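Local coordinates for DNA gyrase, B subunit, truncated (Myxococcus xanthus, PDB 3CWV), which probably binds ATP and takes part, as the B subunit of a type II topoisomerase, in ATP-dependent breakage, passage and rejoining of double-stranded DNA, at residues 225-230 with 242-247; 252-257 with 301-306; 221-226 with 347-352; 247-252 with 296-301; 274-279 with 338-343. All blocks are in the same frame, centred on the assembly; numbering follows the deposited sequence.

Contact 1: residues 225-230 with 242-247; sequences PEPVVF and ALQWCE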
# COMPACT_ATOMS: atom_id res chain seq x y z
N PRO A 225 11.18 -19.42 15.31
CA PRO A 225 11.72 -18.09 15.58
C PRO A 225 11.78 -17.14 14.39
O PRO A 225 12.05 -15.95 14.58
CB PRO A 225 13.14 -18.39 16.06
CG PRO A 225 13.51 -19.63 15.33
CD PRO A 225 12.25 -20.43 15.21
N GLU A 226 11.57 -17.65 13.18
CA GLU A 226 11.61 -16.81 11.99
C GLU A 226 10.47 -17.20 11.05
O GLU A 226 10.20 -18.40 10.86
CB GLU A 226 12.98 -16.94 11.30
CG GLU A 226 13.52 -15.65 10.71
CD GLU A 226 13.76 -14.56 11.74
OE1 GLU A 226 14.33 -14.85 12.82
OE2 GLU A 226 13.39 -13.40 11.47
N PRO A 227 9.76 -16.20 10.50
CA PRO A 227 8.66 -16.56 9.60
C PRO A 227 9.17 -17.28 8.37
O PRO A 227 10.34 -17.10 7.97
CB PRO A 227 8.04 -15.19 9.24
CG PRO A 227 8.43 -14.29 10.38
CD PRO A 227 9.85 -14.74 10.67
N VAL A 228 8.32 -18.11 7.79
CA VAL A 228 8.61 -18.66 6.46
C VAL A 228 8.35 -17.56 5.44
O VAL A 228 7.30 -16.94 5.47
CB VAL A 228 7.72 -19.86 6.13
CG1 VAL A 228 8.04 -20.39 4.73
CG2 VAL A 228 7.90 -20.97 7.16
N VAL A 229 9.30 -17.31 4.53
CA VAL A 229 9.19 -16.18 3.61
C VAL A 229 9.49 -16.57 2.18
O VAL A 229 10.31 -17.45 1.92
CB VAL A 229 10.13 -15.00 4.01
CG1 VAL A 229 9.92 -14.63 5.46
CG2 VAL A 229 11.59 -15.36 3.80
N PHE A 230 8.82 -15.91 1.24
CA PHE A 230 9.11 -16.03 -0.19
C PHE A 230 9.04 -14.66 -0.82
O PHE A 230 8.30 -13.78 -0.36
CB PHE A 230 8.10 -16.96 -0.87
CG PHE A 230 8.08 -18.34 -0.30
CD1 PHE A 230 9.12 -19.23 -0.57
CD2 PHE A 230 7.02 -18.76 0.49
CE1 PHE A 230 9.10 -20.51 -0.05
CE2 PHE A 230 7.01 -20.05 1.01
CZ PHE A 230 8.05 -20.92 0.74
N ALA A 242 4.67 -14.20 3.71
CA ALA A 242 5.24 -14.58 5.02
C ALA A 242 4.23 -15.44 5.77
O ALA A 242 3.04 -15.14 5.77
CB ALA A 242 5.57 -13.36 5.85
N LEU A 243 4.71 -16.51 6.42
CA LEU A 243 3.84 -17.36 7.23
C LEU A 243 4.46 -17.59 8.62
O LEU A 243 5.65 -17.87 8.74
CB LEU A 243 3.59 -18.72 6.55
CG LEU A 243 2.95 -18.71 5.14
CD1 LEU A 243 4.04 -18.79 4.08
CD2 LEU A 243 2.02 -19.90 4.99
N GLN A 244 3.63 -17.50 9.65
CA GLN A 244 4.11 -17.60 11.02
C GLN A 244 3.06 -18.31 11.86
O GLN A 244 1.95 -17.80 12.01
CB GLN A 244 4.39 -16.20 11.60
CG GLN A 244 4.81 -16.22 13.08
CD GLN A 244 6.15 -16.89 13.27
OE1 GLN A 244 7.16 -16.41 12.76
NE2 GLN A 244 6.17 -18.02 13.96
N TRP A 245 3.43 -19.48 12.38
CA TRP A 245 2.58 -20.27 13.24
C TRP A 245 2.90 -20.00 14.70
O TRP A 245 4.07 -19.85 15.06
CB TRP A 245 2.73 -21.76 12.96
CG TRP A 245 2.00 -22.24 11.75
CD1 TRP A 245 0.70 -22.66 11.69
CD2 TRP A 245 2.53 -22.38 10.44
NE1 TRP A 245 0.39 -23.06 10.42
CE2 TRP A 245 1.50 -22.89 9.62
CE3 TRP A 245 3.78 -22.12 9.86
CZ2 TRP A 245 1.67 -23.14 8.27
CZ3 TRP A 245 3.95 -22.38 8.51
CH2 TRP A 245 2.90 -22.88 7.73
N CYS A 246 1.85 -19.94 15.50
CA CYS A 246 1.94 -19.73 16.94
C CYS A 246 1.04 -20.78 17.56
O CYS A 246 0.21 -21.37 16.87
CB CYS A 246 1.47 -18.33 17.31
SG CYS A 246 2.44 -16.99 16.58
N GLU A 247 1.18 -21.02 18.86
CA GLU A 247 0.32 -22.04 19.47
C GLU A 247 -0.92 -21.44 20.11
O GLU A 247 -1.06 -21.39 21.33
CB GLU A 247 1.10 -22.96 20.42
CG GLU A 247 1.97 -22.26 21.43
CD GLU A 247 2.09 -23.07 22.71
OE1 GLU A 247 2.33 -22.46 23.79
OE2 GLU A 247 1.94 -24.31 22.64
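Gln244 sends CG anti to its backbone N (chi1 176°) and then bends at chi2 (66°), and the carboxamide at the end of this folded chain lies against Pro227. OE1 comes 3.4 Å from Pro227 CG, the two side chains meeting at a slant; the proline N has no hydrogen to offer, and this is a van der Waals contact. The amide's other end is held more firmly. NE2 donates to Trp245 O at 3.0 Å from above the carbonyl plane and also bonds to His224 O. A leucine in place of Gln244 would probably leave the carbonyls of Trp245 and His224 without this donor.

The segments form the open end of an antiparallel hairpin, strands 228-234 and 237-245, at one margin of the five-stranded sheet in the second domain of GyrB proteins. Val228 and Leu243 are a hydrogen-bonded pair: Val228 N reaches Leu243 O, and Leu243 N reaches Val228 O, both at 2.8 Å. Their side chains share one face, with Val228 CB 4.3 Å from Leu243 CB, and helix 328-345 packs against that face. Val228 CG2 also meets the edge of the Trp245 indole, 4.4 Å from CZ3, while Trp245 NE1 is engaged by Val296 O. Val229 and Ala242 point to the other face, where helix 208-217 lies.

Contact 2: residues 252-257 with 301-306; sequences TLLSFA and TAIVAV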
# COMPACT_ATOMS: atom_id res chain seq x y z
N THR A 252 -4.96 -15.60 11.00
CA THR A 252 -4.95 -14.30 10.33
C THR A 252 -4.41 -14.47 8.91
O THR A 252 -3.33 -15.02 8.71
CB THR A 252 -4.12 -13.27 11.13
OG1 THR A 252 -4.78 -12.99 12.37
CG2 THR A 252 -3.93 -11.96 10.36
N LEU A 253 -5.19 -14.03 7.92
CA LEU A 253 -4.75 -14.07 6.52
C LEU A 253 -4.99 -12.70 5.89
O LEU A 253 -6.14 -12.31 5.69
CB LEU A 253 -5.47 -15.20 5.76
CG LEU A 253 -5.06 -15.53 4.31
CD1 LEU A 253 -3.58 -15.39 4.10
CD2 LEU A 253 -5.50 -16.91 3.91
N LEU A 254 -3.91 -11.97 5.64
CA LEU A 254 -3.97 -10.63 5.04
C LEU A 254 -3.41 -10.71 3.62
O LEU A 254 -2.30 -11.20 3.43
CB LEU A 254 -3.07 -9.67 5.82
CG LEU A 254 -3.51 -8.91 7.08
CD1 LEU A 254 -4.79 -9.42 7.74
CD2 LEU A 254 -2.34 -8.76 8.07
N SER A 255 -4.18 -10.25 2.63
CA SER A 255 -3.67 -10.30 1.25
C SER A 255 -3.82 -8.93 0.61
O SER A 255 -4.74 -8.17 0.97
CB SER A 255 -4.36 -11.37 0.43
OG SER A 255 -5.75 -11.21 0.46
N PHE A 256 -2.92 -8.61 -0.31
CA PHE A 256 -2.86 -7.28 -0.93
C PHE A 256 -2.54 -7.42 -2.41
O PHE A 256 -1.87 -8.36 -2.80
CB PHE A 256 -1.73 -6.44 -0.30
CG PHE A 256 -1.89 -6.23 1.17
CD1 PHE A 256 -2.49 -5.08 1.65
CD2 PHE A 256 -1.46 -7.20 2.08
CE1 PHE A 256 -2.66 -4.88 3.02
CE2 PHE A 256 -1.64 -7.03 3.44
CZ PHE A 256 -2.22 -5.86 3.92
N ALA A 257 -3.04 -6.48 -3.21
CA ALA A 257 -2.56 -6.33 -4.59
C ALA A 257 -2.22 -4.87 -4.72
O ALA A 257 -3.07 -4.00 -4.45
CB ALA A 257 -3.63 -6.74 -5.57
N THR A 301 -0.52 -16.86 11.19
CA THR A 301 -0.61 -15.50 10.67
C THR A 301 0.13 -15.54 9.33
O THR A 301 1.33 -15.82 9.27
CB THR A 301 0.02 -14.47 11.64
OG1 THR A 301 -0.67 -14.49 12.90
CG2 THR A 301 -0.05 -13.03 11.06
N ALA A 302 -0.61 -15.29 8.24
CA ALA A 302 -0.04 -15.34 6.89
C ALA A 302 -0.36 -14.03 6.14
O ALA A 302 -1.45 -13.45 6.29
CB ALA A 302 -0.59 -16.55 6.12
N ILE A 303 0.62 -13.56 5.38
CA ILE A 303 0.46 -12.35 4.59
C ILE A 303 0.93 -12.66 3.17
O ILE A 303 2.02 -13.23 2.98
CB ILE A 303 1.30 -11.18 5.16
CG1 ILE A 303 1.00 -10.95 6.65
CG2 ILE A 303 1.06 -9.89 4.34
CD1 ILE A 303 2.00 -10.06 7.35
N VAL A 304 0.11 -12.31 2.18
CA VAL A 304 0.41 -12.54 0.77
C VAL A 304 0.17 -11.24 -0.03
O VAL A 304 -0.94 -10.76 -0.09
CB VAL A 304 -0.49 -13.66 0.18
CG1 VAL A 304 -0.18 -13.84 -1.31
CG2 VAL A 304 -0.33 -15.01 0.97
N ALA A 305 1.22 -10.68 -0.64
CA ALA A 305 1.12 -9.40 -1.33
C ALA A 305 1.64 -9.56 -2.75
O ALA A 305 2.77 -10.02 -2.95
CB ALA A 305 1.95 -8.31 -0.61
N VAL A 306 0.82 -9.21 -3.74
CA VAL A 306 1.30 -9.21 -5.13
C VAL A 306 1.37 -7.77 -5.59
O VAL A 306 0.62 -6.93 -5.11
CB VAL A 306 0.42 -10.12 -6.05
CG1 VAL A 306 -1.02 -9.61 -6.11
CG2 VAL A 306 1.05 -10.25 -7.46
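Thr252 to Ala257 runs beside Thr301 to Val306 in parallel, the segment axes 4.6 Å apart and 6° from true alignment. Five backbone bonds join them, beginning with Ala302 N to Thr252 O at 2.8 Å and passing through Leu254 and Val304 to Val306 N and Phe256 O at 3.0 Å.

Each residue faces its counterpart on the same side of the sheet. Thr252 and Thr301 lie alongside each other, pointing the same way, with CG2 to CG2 at 4.1 Å. On their face Phe256, its CG anti to the carbonyl carbon (chi1 -60°), turns the edge of its ring to Ile303, CE2 standing 4.0 Å from Ile303 CG2. Phe256 CB meanwhile touches Ala305 CB at 4.1 Å. Helix 208-217 packs against Thr301 and Ile303. The other face is lined by small and branched groups: Leu253 reaches across with CD1 to 3.8 Å from Ala302 CB, and Ala257 CB meets Val306 CG1 at 3.9 Å. Ser255 OG, a polar atom in this buried row, is bonded to His265 and Thr262.

Between the two strands the chain passes through helix 267-284, which lies on the Leu253 face. Strand, helix and neighbouring parallel strand make a left-handed beta-alpha-beta crossover, the unusual hand for which the ribosomal S5 domain 2-like fold of gyrase B is known.

Contact 3: residues 221-226 with 347-352; sequences PQLHPE and HPVTPA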
# COMPACT_ATOMS: atom_id res chain seq x y z
N PRO A 221 2.63 -17.16 21.35
CA PRO A 221 3.72 -18.13 21.43
C PRO A 221 4.12 -18.71 20.07
O PRO A 221 3.49 -19.64 19.57
CB PRO A 221 3.16 -19.22 22.37
CG PRO A 221 1.71 -18.86 22.64
CD PRO A 221 1.33 -17.76 21.69
N GLN A 222 5.18 -18.16 19.50
CA GLN A 222 5.64 -18.55 18.16
C GLN A 222 6.25 -19.96 18.15
O GLN A 222 7.09 -20.28 18.98
CB GLN A 222 6.64 -17.52 17.62
CG GLN A 222 6.01 -16.18 17.26
CD GLN A 222 7.02 -15.06 17.08
OE1 GLN A 222 8.20 -15.21 17.44
NE2 GLN A 222 6.57 -13.93 16.53
N LEU A 223 5.83 -20.79 17.18
CA LEU A 223 6.30 -22.17 17.07
C LEU A 223 7.64 -22.29 16.35
O LEU A 223 8.23 -23.37 16.28
CB LEU A 223 5.26 -23.05 16.37
CG LEU A 223 3.94 -23.25 17.11
CD1 LEU A 223 3.03 -24.16 16.30
CD2 LEU A 223 4.18 -23.84 18.49
N HIS A 224 8.11 -21.18 15.80
CA HIS A 224 9.40 -21.11 15.15
C HIS A 224 9.86 -19.65 15.22
O HIS A 224 9.02 -18.75 15.25
CB HIS A 224 9.31 -21.64 13.70
CG HIS A 224 8.17 -21.07 12.90
ND1 HIS A 224 8.36 -20.10 11.94
CD2 HIS A 224 6.85 -21.35 12.90
CE1 HIS A 224 7.19 -19.80 11.39
NE2 HIS A 224 6.26 -20.55 11.95
N PRO A 225 11.18 -19.42 15.31
CA PRO A 225 11.72 -18.09 15.58
C PRO A 225 11.78 -17.14 14.39
O PRO A 225 12.05 -15.95 14.58
CB PRO A 225 13.14 -18.39 16.06
CG PRO A 225 13.51 -19.63 15.33
CD PRO A 225 12.25 -20.43 15.21
N GLU A 226 11.57 -17.65 13.18
CA GLU A 226 11.61 -16.81 11.99
C GLU A 226 10.47 -17.20 11.05
O GLU A 226 10.20 -18.40 10.86
CB GLU A 226 12.98 -16.94 11.30
CG GLU A 226 13.52 -15.65 10.71
CD GLU A 226 13.76 -14.56 11.74
OE1 GLU A 226 14.33 -14.85 12.82
OE2 GLU A 226 13.39 -13.40 11.47
N HIS A 347 12.12 -28.13 9.20
CA HIS A 347 11.49 -26.97 9.84
C HIS A 347 10.81 -27.40 11.13
O HIS A 347 10.13 -28.42 11.15
CB HIS A 347 10.45 -26.33 8.91
CG HIS A 347 10.03 -24.96 9.34
ND1 HIS A 347 9.02 -24.74 10.25
CD2 HIS A 347 10.47 -23.73 8.98
CE1 HIS A 347 8.86 -23.44 10.43
NE2 HIS A 347 9.74 -22.81 9.68
N PRO A 348 10.98 -26.61 12.21
CA PRO A 348 10.40 -26.92 13.51
C PRO A 348 8.91 -27.23 13.51
O PRO A 348 8.46 -28.04 14.31
CB PRO A 348 10.69 -25.65 14.33
CG PRO A 348 11.92 -25.11 13.74
CD PRO A 348 11.79 -25.38 12.26
N VAL A 349 8.14 -26.60 12.62
CA VAL A 349 6.68 -26.68 12.68
C VAL A 349 6.05 -27.93 12.04
O VAL A 349 4.92 -28.31 12.38
CB VAL A 349 6.04 -25.40 12.06
CG1 VAL A 349 5.91 -25.54 10.53
CG2 VAL A 349 4.68 -25.10 12.70
N THR A 350 6.77 -28.56 11.13
CA THR A 350 6.20 -29.58 10.24
C THR A 350 5.58 -30.80 10.93
O THR A 350 4.43 -31.15 10.64
CB THR A 350 7.23 -30.04 9.21
OG1 THR A 350 7.95 -28.89 8.73
CG2 THR A 350 6.56 -30.77 8.03
N PRO A 351 6.31 -31.46 11.88
CA PRO A 351 5.68 -32.58 12.58
C PRO A 351 4.32 -32.22 13.17
O PRO A 351 3.38 -33.00 13.03
CB PRO A 351 6.69 -32.92 13.69
CG PRO A 351 8.00 -32.55 13.06
CD PRO A 351 7.71 -31.27 12.31
N ALA A 352 4.22 -31.05 13.79
CA ALA A 352 2.94 -30.58 14.33
C ALA A 352 1.86 -30.41 13.26
O ALA A 352 0.71 -30.78 13.47
CB ALA A 352 3.13 -29.28 15.09
O HOH W 1 11.09 -20.15 9.05
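His347 presents its ring edge to a face of His224 in a T-shaped pair, the centroids 4.8 Å apart and the planes at 67°. The touching atom is His347 CE1, which stands over the His224 ring toward its rim, 3.5 Å from CG. Beside the rings, Leu223 and Val349 cross at about a right angle, CD1 to CG2 at 4.1 Å, and Pro348 CB lies 3.9 Å from Leu223 O.

Both rings are fixed by their nitrogens. His224 CG takes the crowded position between the backbone N and the carbonyl carbon (chi1 49°), and ND1 donates to Glu226 O at 2.7 Å, an acceptor lying in the ring plane. NE2 of the same ring is bonded to Trp245 N, which ties the loop to strand 237-245. His347 ND1 accepts from Val349 N at 3.1 Å, capping the turn that leads into helix 350-354, and Pro348 CD rests over one face of this ring. A water links the two segments, donating to Glu226 O and standing 3.0 Å from His347 NE2. A leucine at His224 would probably leave Glu226 O and Trp245 N without their imidazole partners, and the edge of His347 without an aromatic face.

Since one nitrogen of His224 donates and the other meets a backbone N-H, its ring is probably neutral, with the proton on ND1. His347 ND1, as an acceptor, should carry no proton. The histidine pair thus appears to be held by an aromatic contact and directed bonds rather than by charge.

Contact 4: residues 247-252 with 296-301; sequences EDEDST and VAQGLT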
# COMPACT_ATOMS: atom_id res chain seq x y z
N GLU A 247 1.18 -21.02 18.86
CA GLU A 247 0.32 -22.04 19.47
C GLU A 247 -0.92 -21.44 20.11
O GLU A 247 -1.06 -21.39 21.33
CB GLU A 247 1.10 -22.96 20.42
CG GLU A 247 1.97 -22.26 21.43
CD GLU A 247 2.09 -23.07 22.71
OE1 GLU A 247 2.33 -22.46 23.79
OE2 GLU A 247 1.94 -24.31 22.64
N ASP A 248 -1.83 -20.98 19.25
CA ASP A 248 -3.15 -20.53 19.65
C ASP A 248 -4.19 -20.87 18.57
O ASP A 248 -3.87 -21.52 17.57
CB ASP A 248 -3.17 -19.04 20.01
CG ASP A 248 -2.50 -18.16 18.97
OD1 ASP A 248 -1.82 -17.18 19.37
OD2 ASP A 248 -2.64 -18.43 17.75
N GLU A 249 -5.42 -20.43 18.79
CA GLU A 249 -6.52 -20.87 17.95
C GLU A 249 -6.78 -19.93 16.77
O GLU A 249 -7.32 -20.34 15.74
CB GLU A 249 -7.79 -21.01 18.80
CG GLU A 249 -8.76 -22.10 18.31
CD GLU A 249 -8.17 -23.51 18.39
OE1 GLU A 249 -8.68 -24.41 17.69
OE2 GLU A 249 -7.20 -23.71 19.15
N ASP A 250 -6.38 -18.67 16.93
CA ASP A 250 -6.71 -17.63 15.98
C ASP A 250 -5.92 -17.76 14.69
O ASP A 250 -4.78 -18.20 14.70
CB ASP A 250 -6.46 -16.26 16.61
CG ASP A 250 -7.14 -16.11 17.96
OD1 ASP A 250 -6.76 -15.18 18.71
OD2 ASP A 250 -8.05 -16.91 18.28
N SER A 251 -6.55 -17.37 13.59
CA SER A 251 -5.94 -17.42 12.26
C SER A 251 -6.03 -16.03 11.66
O SER A 251 -7.04 -15.35 11.83
CB SER A 251 -6.70 -18.41 11.38
OG SER A 251 -5.92 -18.82 10.27
N THR A 252 -4.96 -15.60 11.00
CA THR A 252 -4.95 -14.30 10.33
C THR A 252 -4.41 -14.47 8.91
O THR A 252 -3.33 -15.02 8.71
CB THR A 252 -4.12 -13.27 11.13
OG1 THR A 252 -4.78 -12.99 12.37
CG2 THR A 252 -3.93 -11.96 10.36
N VAL A 296 -4.87 -26.52 8.62
CA VAL A 296 -3.51 -26.04 8.36
C VAL A 296 -3.30 -24.63 8.93
O VAL A 296 -2.23 -24.35 9.48
CB VAL A 296 -3.18 -26.05 6.86
CG1 VAL A 296 -1.79 -25.47 6.59
CG2 VAL A 296 -3.25 -27.47 6.32
N ALA A 297 -4.32 -23.79 8.85
CA ALA A 297 -4.21 -22.37 9.24
C ALA A 297 -4.42 -22.06 10.73
O ALA A 297 -4.37 -20.89 11.13
CB ALA A 297 -5.17 -21.51 8.40
N GLN A 298 -4.70 -23.08 11.54
CA GLN A 298 -4.86 -22.87 12.99
C GLN A 298 -3.57 -22.30 13.56
O GLN A 298 -2.51 -22.87 13.36
CB GLN A 298 -5.26 -24.16 13.69
CG GLN A 298 -6.75 -24.41 13.65
CD GLN A 298 -7.11 -25.89 13.76
OE1 GLN A 298 -6.29 -26.72 14.18
NE2 GLN A 298 -8.34 -26.22 13.37
N GLY A 299 -3.66 -21.15 14.23
CA GLY A 299 -2.48 -20.47 14.75
C GLY A 299 -1.59 -19.79 13.72
O GLY A 299 -0.55 -19.24 14.07
N LEU A 300 -2.00 -19.82 12.45
CA LEU A 300 -1.25 -19.17 11.37
C LEU A 300 -1.57 -17.68 11.19
O LEU A 300 -2.74 -17.30 11.07
CB LEU A 300 -1.48 -19.87 10.02
CG LEU A 300 -0.75 -19.31 8.79
CD1 LEU A 300 0.76 -19.23 9.02
CD2 LEU A 300 -1.05 -20.11 7.54
N THR A 301 -0.52 -16.86 11.19
CA THR A 301 -0.61 -15.50 10.67
C THR A 301 0.13 -15.54 9.33
O THR A 301 1.33 -15.82 9.27
CB THR A 301 0.02 -14.47 11.64
OG1 THR A 301 -0.67 -14.49 12.90
CG2 THR A 301 -0.05 -13.03 11.06
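The type II beta turn from Ala297 to Leu300 carries the chain from helix 293-296 into strand 300-307, and the loop before strand 252-257 closes over it, Ser251 meeting Ala297 and Asp248 meeting Gly299. Ser251 has OG anti to its backbone N (chi1 -161°), beside the carbonyl carbon, and the hydroxyl donates to Ala297 O at 2.7 Å. Leu300 N, which closes the turn, reaches the same oxygen at 2.9 Å. The two donors arrive from opposite faces of the carbonyl plane, and the oxygen is gripped from both. Ser251 OG also touches Ala297 CB at 3.4 Å.

Gly299 sits at the third position of the turn with a positive phi of 73°, a conformation that favours glycine. The loop presses on it closely: Asp248 O is 3.3 Å from Gly299 CA, where a side chain would run into that oxygen, and Asp248 OD2 approaches the same CA to 3.6 Å. Asp250 O adds a CA-H...O contact to it. Farther out, the carboxylates of Asp248 and Asp250 have long, weak ion pairs with Arg220, and Gly299 is bonded through its backbone to Cys246.

Past the turn the pairing becomes regular. Thr252 N donates to Leu300 O at 2.8 Å, nearly straight at 173°, and Thr252 and Thr301 then stand as the first bridged pair. The arrangement is that of a glycine-bearing type II turn placed at the start of a parallel strand pair, here the two strands joined by the domain's beta-alpha-beta crossover.

Contact 5: residues 274-279 with 338-343; sequences QALRGA and PLFIEL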
# COMPACT_ATOMS: atom_id res chain seq x y z
N GLN A 274 -2.62 -23.59 -1.89
CA GLN A 274 -2.58 -24.84 -2.65
C GLN A 274 -1.19 -25.45 -2.62
O GLN A 274 -1.05 -26.68 -2.49
CB GLN A 274 -3.07 -24.63 -4.09
CG GLN A 274 -4.60 -24.43 -4.17
CD GLN A 274 -5.40 -25.65 -3.68
OE1 GLN A 274 -5.97 -25.65 -2.58
NE2 GLN A 274 -5.41 -26.70 -4.50
N ALA A 275 -0.17 -24.61 -2.72
CA ALA A 275 1.22 -25.06 -2.64
C ALA A 275 1.54 -25.67 -1.27
O ALA A 275 2.20 -26.71 -1.20
CB ALA A 275 2.18 -23.90 -2.95
N LEU A 276 1.05 -25.05 -0.19
CA LEU A 276 1.31 -25.53 1.17
C LEU A 276 0.53 -26.81 1.50
O LEU A 276 1.11 -27.79 2.00
CB LEU A 276 0.97 -24.45 2.21
CG LEU A 276 1.18 -24.77 3.70
CD1 LEU A 276 2.59 -25.27 4.02
CD2 LEU A 276 0.85 -23.57 4.56
N ARG A 277 -0.77 -26.80 1.24
CA ARG A 277 -1.60 -27.99 1.43
C ARG A 277 -1.06 -29.18 0.64
O ARG A 277 -1.17 -30.32 1.09
CB ARG A 277 -3.04 -27.71 1.00
CG ARG A 277 -3.83 -26.87 1.98
CD ARG A 277 -5.25 -26.72 1.49
NE ARG A 277 -5.88 -28.03 1.35
CZ ARG A 277 -7.02 -28.26 0.72
NH1 ARG A 277 -7.69 -27.26 0.15
NH2 ARG A 277 -7.50 -29.50 0.65
N GLY A 278 -0.49 -28.90 -0.53
CA GLY A 278 0.10 -29.90 -1.40
C GLY A 278 1.46 -30.42 -0.94
O GLY A 278 1.79 -31.59 -1.18
N ALA A 279 2.25 -29.54 -0.33
CA ALA A 279 3.53 -29.92 0.23
C ALA A 279 3.30 -30.84 1.42
O ALA A 279 3.97 -31.85 1.55
CB ALA A 279 4.32 -28.68 0.66
N PRO A 338 7.45 -26.96 -4.44
CA PRO A 338 8.73 -27.65 -4.18
C PRO A 338 9.61 -26.96 -3.12
O PRO A 338 10.36 -27.64 -2.41
CB PRO A 338 9.44 -27.64 -5.54
CG PRO A 338 8.73 -26.66 -6.38
CD PRO A 338 7.37 -26.43 -5.81
N LEU A 339 9.52 -25.63 -3.03
CA LEU A 339 10.21 -24.88 -1.98
C LEU A 339 9.67 -25.19 -0.60
O LEU A 339 10.44 -25.30 0.34
CB LEU A 339 10.15 -23.37 -2.25
CG LEU A 339 10.85 -22.82 -3.50
CD1 LEU A 339 10.66 -21.30 -3.60
CD2 LEU A 339 12.34 -23.16 -3.54
N PHE A 340 8.35 -25.33 -0.49
CA PHE A 340 7.71 -25.69 0.77
C PHE A 340 8.13 -27.11 1.18
O PHE A 340 8.43 -27.35 2.35
CB PHE A 340 6.19 -25.67 0.64
CG PHE A 340 5.51 -24.35 1.03
CD1 PHE A 340 5.69 -23.78 2.28
CD2 PHE A 340 4.61 -23.74 0.13
CE1 PHE A 340 5.01 -22.61 2.64
CE2 PHE A 340 3.94 -22.58 0.47
CZ PHE A 340 4.13 -22.00 1.73
N ILE A 341 8.10 -28.06 0.23
CA ILE A 341 8.54 -29.45 0.47
C ILE A 341 9.95 -29.51 1.09
O ILE A 341 10.13 -30.06 2.17
CB ILE A 341 8.46 -30.32 -0.83
CG1 ILE A 341 7.00 -30.59 -1.21
CG2 ILE A 341 9.20 -31.67 -0.65
CD1 ILE A 341 6.80 -31.24 -2.56
N GLU A 342 10.94 -28.93 0.41
CA GLU A 342 12.30 -28.92 0.92
C GLU A 342 12.42 -28.18 2.25
O GLU A 342 12.99 -28.68 3.22
CB GLU A 342 13.23 -28.30 -0.11
CG GLU A 342 14.66 -28.11 0.37
CD GLU A 342 15.50 -29.41 0.41
OE1 GLU A 342 16.75 -29.29 0.47
OE2 GLU A 342 14.93 -30.53 0.38
N LEU A 343 11.85 -26.97 2.29
CA LEU A 343 11.89 -26.13 3.48
C LEU A 343 11.34 -26.82 4.70
O LEU A 343 11.88 -26.68 5.81
CB LEU A 343 11.06 -24.87 3.21
CG LEU A 343 10.64 -23.91 4.29
CD1 LEU A 343 10.42 -22.58 3.59
CD2 LEU A 343 9.38 -24.34 5.00
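Phe340 and Leu276 meet at about a right angle, the leucine approaching over a face of the ring. Leu276 CD1 stands 4.0 Å from the ring centroid and 20° off its normal, a CH-pi contact displaced somewhat toward CD1 and CE1. Leu276 CB lies over the same face, 3.9 Å from Phe340 CE2. Ala275 CB touches Phe340 CD2, also at 3.9 Å.

One turn on, Ala279 points toward the facing helix. Its methyl lies 3.5 Å from Phe340 CB and 3.8 Å from Ile341 CG1, fitting between these two neighbouring side chains. Ala275 and Ala279 are small, consistent with segment axes that approach to 8.5 Å, crossing at -43°.

Beyond the pair, Phe230 of strand 228-234 packs edge-to-face with Phe340, and Leu243 and Trp245 of strand 237-245 touch Leu276, so helices 267-284 and 328-345 share their buried side with the sheet. No hydrogen bond or ion pair joins the two segments. Their adhesion rests on dispersion and on the fit of shapes, one aromatic face under a leucine methyl and an alanine methyl set against its neighbours.

Overall arrangement
Contacts 2 and 5 are buried, whereas contacts 1, 3 and 4 are partly open. Contacts 1 and 2 are the backbone-bonded parts of one sheet, antiparallel in one and parallel in the other, and Gln244 O with Thr301 N and Ala242 N with Ile303 O join them. Contact 4 shares Thr252 and Thr301 with contact 2 and extends that pairing into a turn held by polar groups. Contact 3, an aromatic pair bridged by a water, lies beyond the sheet and adjoins contact 1 through Pro225 and Glu226. Contact 5 is wholly apolar, and its Leu343 packs on Val228 of contact 1, joining helix to sheet.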